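Local coordinates for protein oxidoreductase (Listeria innocua, PDB 3E18) that binds NAD and is probably a dehydrogenase of the Gfo/Idh/MocA family, its substrate and the reaction it carries out being unknown, at residues Ala203-Phe215 with Ile222-Ile234. Residues are numbered along the deposited sequence; the frame is centred on the assembly and turned at random.
Sequences ALGDEVDDGFVTF and ITAQIEVGTTNFI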
loop_
_atom_site.group_PDB
_atom_site.type_symbol
_atom_site.label_atom_id
_atom_site.label_comp_id
_atom_site.label_asym_id
_atom_site.label_seq_id
_atom_site.Cartn_x
_atom_site.Cartn_y
_atom_site.Cartn_z
ATOM N N ALA A 203 -15.941 -0.525 -8.432
ATOM C CA ALA A 203 -15.735 0.360 -9.567
ATOM C C ALA A 203 -16.430 -0.153 -10.826
ATOM O O ALA A 203 -16.709 0.619 -11.750
ATOM C CB ALA A 203 -14.257 0.540 -9.818
ATOM N N LEU A 204 -16.704 -1.452 -10.867
ATOM C CA LEU A 204 -17.435 -2.027 -11.992
ATOM C C LEU A 204 -18.953 -1.907 -11.836
ATOM O O LEU A 204 -19.698 -2.068 -12.807
ATOM C CB LEU A 204 -17.011 -3.475 -12.236
ATOM C CG LEU A 204 -15.597 -3.641 -12.800
ATOM C CD1 LEU A 204 -15.316 -5.084 -13.124
ATOM C CD2 LEU A 204 -15.370 -2.771 -14.027
ATOM N N GLY A 205 -19.401 -1.618 -10.619
ATOM C CA GLY A 205 -20.819 -1.386 -10.355
ATOM C C GLY A 205 -21.640 -2.627 -10.052
ATOM O O GLY A 205 -22.869 -2.567 -10.056
ATOM N N ASP A 206 -20.964 -3.742 -9.773
ATOM C CA ASP A 206 -21.632 -4.990 -9.400
ATOM C C ASP A 206 -22.058 -4.978 -7.946
ATOM O O ASP A 206 -21.625 -4.118 -7.170
ATOM C CB ASP A 206 -20.724 -6.194 -9.661
ATOM C CG ASP A 206 -20.693 -6.592 -11.115
ATOM O OD1 ASP A 206 -21.775 -6.823 -11.697
ATOM O OD2 ASP A 206 -19.582 -6.681 -11.677
ATOM N N GLU A 207 -22.902 -5.939 -7.569
ATOM C CA GLU A 207 -23.345 -6.071 -6.171
ATOM C C GLU A 207 -22.264 -6.698 -5.287
ATOM O O GLU A 207 -22.317 -6.606 -4.049
ATOM C CB GLU A 207 -24.667 -6.854 -6.079
ATOM C CG GLU A 207 -24.601 -8.283 -6.623
ATOM C CD GLU A 207 -25.927 -9.020 -6.523
ATOM O OE1 GLU A 207 -26.843 -8.716 -7.326
ATOM O OE2 GLU A 207 -26.045 -9.913 -5.654
ATOM N N VAL A 208 -21.278 -7.316 -5.934
ATOM C CA VAL A 208 -20.094 -7.863 -5.261
ATOM C C VAL A 208 -18.834 -7.067 -5.610
ATOM O O VAL A 208 -18.787 -6.371 -6.625
ATOM C CB VAL A 208 -19.846 -9.345 -5.629
ATOM C CG1 VAL A 208 -21.028 -10.207 -5.199
ATOM C CG2 VAL A 208 -19.571 -9.511 -7.132
ATOM N N ASP A 209 -17.825 -7.189 -4.751
ATOM C CA ASP A 209 -16.546 -6.500 -4.918
ATOM C C ASP A 209 -15.763 -6.992 -6.132
ATOM O O ASP A 209 -15.704 -8.194 -6.395
ATOM C CB ASP A 209 -15.704 -6.662 -3.653
ATOM C CG ASP A 209 -15.289 -8.108 -3.399
ATOM O OD1 ASP A 209 -16.115 -8.903 -2.900
ATOM O OD2 ASP A 209 -14.123 -8.445 -3.689
ATOM N N ASP A 210 -15.169 -6.061 -6.876
ATOM C CA ASP A 210 -14.356 -6.426 -8.036
ATOM C C ASP A 210 -12.876 -6.345 -7.666
ATOM O O ASP A 210 -11.979 -6.525 -8.494
ATOM C CB ASP A 210 -14.706 -5.565 -9.256
ATOM C CG ASP A 210 -14.551 -4.069 -8.998
ATOM O OD1 ASP A 210 -13.415 -3.623 -8.749
ATOM O OD2 ASP A 210 -15.563 -3.334 -9.078
ATOM N N GLY A 211 -12.624 -6.047 -6.397
ATOM C CA GLY A 211 -11.276 -5.987 -5.922
ATOM C C GLY A 211 -11.295 -5.542 -4.477
ATOM O O GLY A 211 -12.318 -5.115 -3.970
ATOM N N PHE A 212 -10.140 -5.600 -3.843
ATOM C CA PHE A 212 -10.008 -5.151 -2.456
ATOM C C PHE A 212 -8.567 -4.860 -2.117
ATOM O O PHE A 212 -7.655 -5.206 -2.876
ATOM C CB PHE A 212 -10.570 -6.198 -1.495
ATOM C CG PHE A 212 -9.756 -7.457 -1.412
ATOM C CD1 PHE A 212 -8.867 -7.648 -0.363
ATOM C CD2 PHE A 212 -9.880 -8.459 -2.376
ATOM C CE1 PHE A 212 -8.097 -8.800 -0.278
ATOM C CE2 PHE A 212 -9.116 -9.618 -2.285
ATOM C CZ PHE A 212 -8.226 -9.781 -1.231
ATOM N N VAL A 213 -8.368 -4.258 -0.946
ATOM C CA VAL A 213 -7.055 -4.182 -0.365
ATOM C C VAL A 213 -7.288 -4.359 1.127
ATOM O O VAL A 213 -8.316 -3.938 1.640
ATOM C CB VAL A 213 -6.331 -2.839 -0.709
ATOM C CG1 VAL A 213 -7.252 -1.639 -0.511
ATOM C CG2 VAL A 213 -5.038 -2.682 0.088
ATOM N N THR A 214 -6.365 -5.023 1.795
ATOM C CA THR A 214 -6.431 -5.168 3.233
ATOM C C THR A 214 -5.049 -4.992 3.857
ATOM O O THR A 214 -4.053 -5.360 3.257
ATOM C CB THR A 214 -7.103 -6.518 3.625
ATOM O OG1 THR A 214 -7.059 -6.687 5.046
ATOM C CG2 THR A 214 -6.427 -7.701 2.952
ATOM N N PHE A 215 -4.980 -4.425 5.064
ATOM C CA PHE A 215 -3.708 -4.294 5.736
ATOM C C PHE A 215 -3.863 -5.073 7.022
ATOM O O PHE A 215 -4.749 -4.781 7.836
ATOM C CB PHE A 215 -3.364 -2.819 6.024
ATOM C CG PHE A 215 -1.903 -2.580 6.400
ATOM C CD1 PHE A 215 -0.967 -2.264 5.426
ATOM C CD2 PHE A 215 -1.476 -2.661 7.732
ATOM C CE1 PHE A 215 0.381 -2.039 5.755
ATOM C CE2 PHE A 215 -0.144 -2.440 8.067
ATOM C CZ PHE A 215 0.791 -2.121 7.071
ATOM N N ILE A 222 4.517 -8.559 12.462
ATOM C CA ILE A 222 4.557 -8.686 10.988
ATOM C C ILE A 222 3.354 -7.999 10.374
ATOM O O ILE A 222 2.240 -8.079 10.905
ATOM C CB ILE A 222 4.667 -10.155 10.552
ATOM C CG1 ILE A 222 6.055 -10.690 10.906
ATOM C CG2 ILE A 222 4.379 -10.347 9.019
ATOM C CD1 ILE A 222 6.255 -12.156 10.578
ATOM N N THR A 223 3.568 -7.310 9.251
ATOM C CA THR A 223 2.477 -6.624 8.608
ATOM C C THR A 223 2.367 -7.130 7.165
ATOM O O THR A 223 3.319 -7.677 6.602
ATOM C CB THR A 223 2.595 -5.059 8.676
ATOM O OG1 THR A 223 3.792 -4.630 8.018
ATOM C CG2 THR A 223 2.600 -4.546 10.134
ATOM N N ALA A 224 1.187 -7.016 6.598
ATOM C CA ALA A 224 0.990 -7.473 5.220
ATOM C C ALA A 224 -0.053 -6.645 4.577
ATOM O O ALA A 224 -0.973 -6.193 5.232
ATOM C CB ALA A 224 0.585 -8.952 5.181
ATOM N N GLN A 225 0.086 -6.460 3.270
ATOM C CA GLN A 225 -0.944 -5.820 2.505
ATOM C C GLN A 225 -1.274 -6.804 1.408
ATOM O O GLN A 225 -0.363 -7.250 0.719
ATOM C CB GLN A 225 -0.448 -4.510 1.907
ATOM C CG GLN A 225 -1.510 -3.802 1.042
ATOM C CD GLN A 225 -1.092 -2.410 0.608
ATOM O OE1 GLN A 225 -0.343 -1.740 1.306
ATOM N NE2 GLN A 225 -1.569 -1.970 -0.563
ATOM N N ILE A 226 -2.556 -7.157 1.286
ATOM C CA ILE A 226 -3.035 -8.116 0.276
ATOM C C ILE A 226 -3.977 -7.379 -0.638
ATOM O O ILE A 226 -4.848 -6.627 -0.200
ATOM C CB ILE A 226 -3.778 -9.335 0.920
ATOM C CG1 ILE A 226 -2.941 -9.983 2.039
ATOM C CG2 ILE A 226 -4.270 -10.310 -0.141
ATOM C CD1 ILE A 226 -1.545 -10.452 1.651
ATOM N N GLU A 227 -3.851 -7.594 -1.935
ATOM C CA GLU A 227 -4.651 -6.772 -2.802
ATOM C C GLU A 227 -5.014 -7.632 -3.988
ATOM O O GLU A 227 -4.220 -8.468 -4.403
ATOM C CB GLU A 227 -3.751 -5.620 -3.224
ATOM C CG GLU A 227 -4.356 -4.450 -3.887
ATOM C CD GLU A 227 -3.323 -3.354 -4.019
ATOM O OE1 GLU A 227 -2.989 -2.693 -3.005
ATOM O OE2 GLU A 227 -2.819 -3.176 -5.139
ATOM N N VAL A 228 -6.237 -7.470 -4.473
ATOM C CA VAL A 228 -6.657 -8.032 -5.753
ATOM C C VAL A 228 -7.296 -6.890 -6.479
ATOM O O VAL A 228 -8.027 -6.103 -5.881
ATOM C CB VAL A 228 -7.677 -9.195 -5.597
ATOM C CG1 VAL A 228 -8.223 -9.662 -6.974
ATOM C CG2 VAL A 228 -7.046 -10.386 -4.903
ATOM N N GLY A 229 -7.039 -6.785 -7.777
ATOM C CA GLY A 229 -7.718 -5.784 -8.558
ATOM C C GLY A 229 -8.009 -6.383 -9.919
ATOM O O GLY A 229 -7.207 -7.166 -10.433
ATOM N N THR A 230 -9.160 -6.023 -10.478
ATOM C CA THR A 230 -9.584 -6.508 -11.800
ATOM C C THR A 230 -9.824 -5.348 -12.753
ATOM O O THR A 230 -10.399 -5.521 -13.836
ATOM C CB THR A 230 -10.852 -7.419 -11.722
ATOM O OG1 THR A 230 -11.929 -6.744 -11.044
ATOM C CG2 THR A 230 -10.543 -8.720 -11.010
ATOM N N THR A 231 -9.348 -4.166 -12.361
ATOM C CA THR A 231 -9.545 -2.926 -13.135
ATOM C C THR A 231 -8.207 -2.200 -13.329
ATOM O O THR A 231 -8.156 -0.972 -13.459
ATOM C CB THR A 231 -10.524 -1.976 -12.403
ATOM O OG1 THR A 231 -10.123 -1.842 -11.026
ATOM C CG2 THR A 231 -11.930 -2.538 -12.434
ATOM N N ASN A 232 -7.122 -2.972 -13.316
ATOM C CA ASN A 232 -5.777 -2.427 -13.328
ATOM C C ASN A 232 -5.121 -2.694 -14.668
ATOM O O ASN A 232 -4.637 -3.796 -14.919
ATOM C CB ASN A 232 -4.947 -3.081 -12.237
ATOM C CG ASN A 232 -5.580 -2.950 -10.881
ATOM O OD1 ASN A 232 -6.738 -3.319 -10.682
ATOM N ND2 ASN A 232 -4.820 -2.427 -9.932
ATOM N N PHE A 233 -5.089 -1.667 -15.510
ATOM C CA PHE A 233 -4.530 -1.775 -16.859
ATOM C C PHE A 233 -3.004 -1.802 -16.830
ATOM O O PHE A 233 -2.351 -2.144 -17.815
ATOM C CB PHE A 233 -5.070 -0.650 -17.742
ATOM C CG PHE A 233 -6.551 -0.738 -17.985
ATOM C CD1 PHE A 233 -7.050 -1.530 -19.026
ATOM C CD2 PHE A 233 -7.446 -0.024 -17.195
ATOM C CE1 PHE A 233 -8.412 -1.624 -19.256
ATOM C CE2 PHE A 233 -8.812 -0.107 -17.416
ATOM C CZ PHE A 233 -9.300 -0.916 -18.454
ATOM N N ILE A 234 -2.446 -1.464 -15.668
ATOM C CA ILE A 234 -1.039 -1.621 -15.385
ATOM C C ILE A 234 -0.972 -2.376 -14.060
ATOM O O ILE A 234 -1.704 -2.043 -13.132
ATOM C CB ILE A 234 -0.331 -0.233 -15.283
ATOM C CG1 ILE A 234 -0.367 0.479 -16.643
ATOM C CG2 ILE A 234 1.110 -0.381 -14.786
ATOM C CD1 ILE A 234 0.074 1.955 -16.607
HETATM O O HOH W 1 -10.518 -3.883 -9.101
#
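F212 and T214 pair with V228 and I226 as the hydrogen-bonded positions of an antiparallel beta hairpin, the axes of strands 211-215 and 223-229 running 4.7 Å apart at 170°. Each pair exchanges two N-H...O=C bonds, such as T214 N to I226 O at 3.0 Å.

One face, carrying F212, T214, I226 and V228, is largely apolar. With chi1 at 69°, the F212 ring swings across to the partner strand: its CE2 lies 3.4 Å from V228 CG2, V228 N sits over one ring face, and T214 CG2 meets the ring edge. On the other face V213 CG2 rests 3.6 Å from Q225 NE2, beside a short polar chain in which that amide donates, within its own plane, to E227 OE1 (2.9 Å); E227 OE2 is hydrogen-bonded to H154 NE2. The F215 ring, its CG anti to the backbone N (chi1 -165°), has A224 O over one face and reaches T223 CB with CZ at 3.8 Å.

Beyond the paired strands, T230 OG1 donates to a lone pair of D210 O at 2.6 Å. A water joins D210 OD1, also hydrogen-bonded to S201 OG, to T230 N and T231 OG1, while L204 and T231 meet methyl to methyl. From the second subunit, Q225 NE2 is hydrogen-bonded to Q225 OE1 and K242 NZ to T231 OG1.

Within the mixed sheet of the C-terminal domain, the hairpin lies between strands 193-201 and 146-154, with V174, W177 and L181 of helix 173-188 packed on the F212 face.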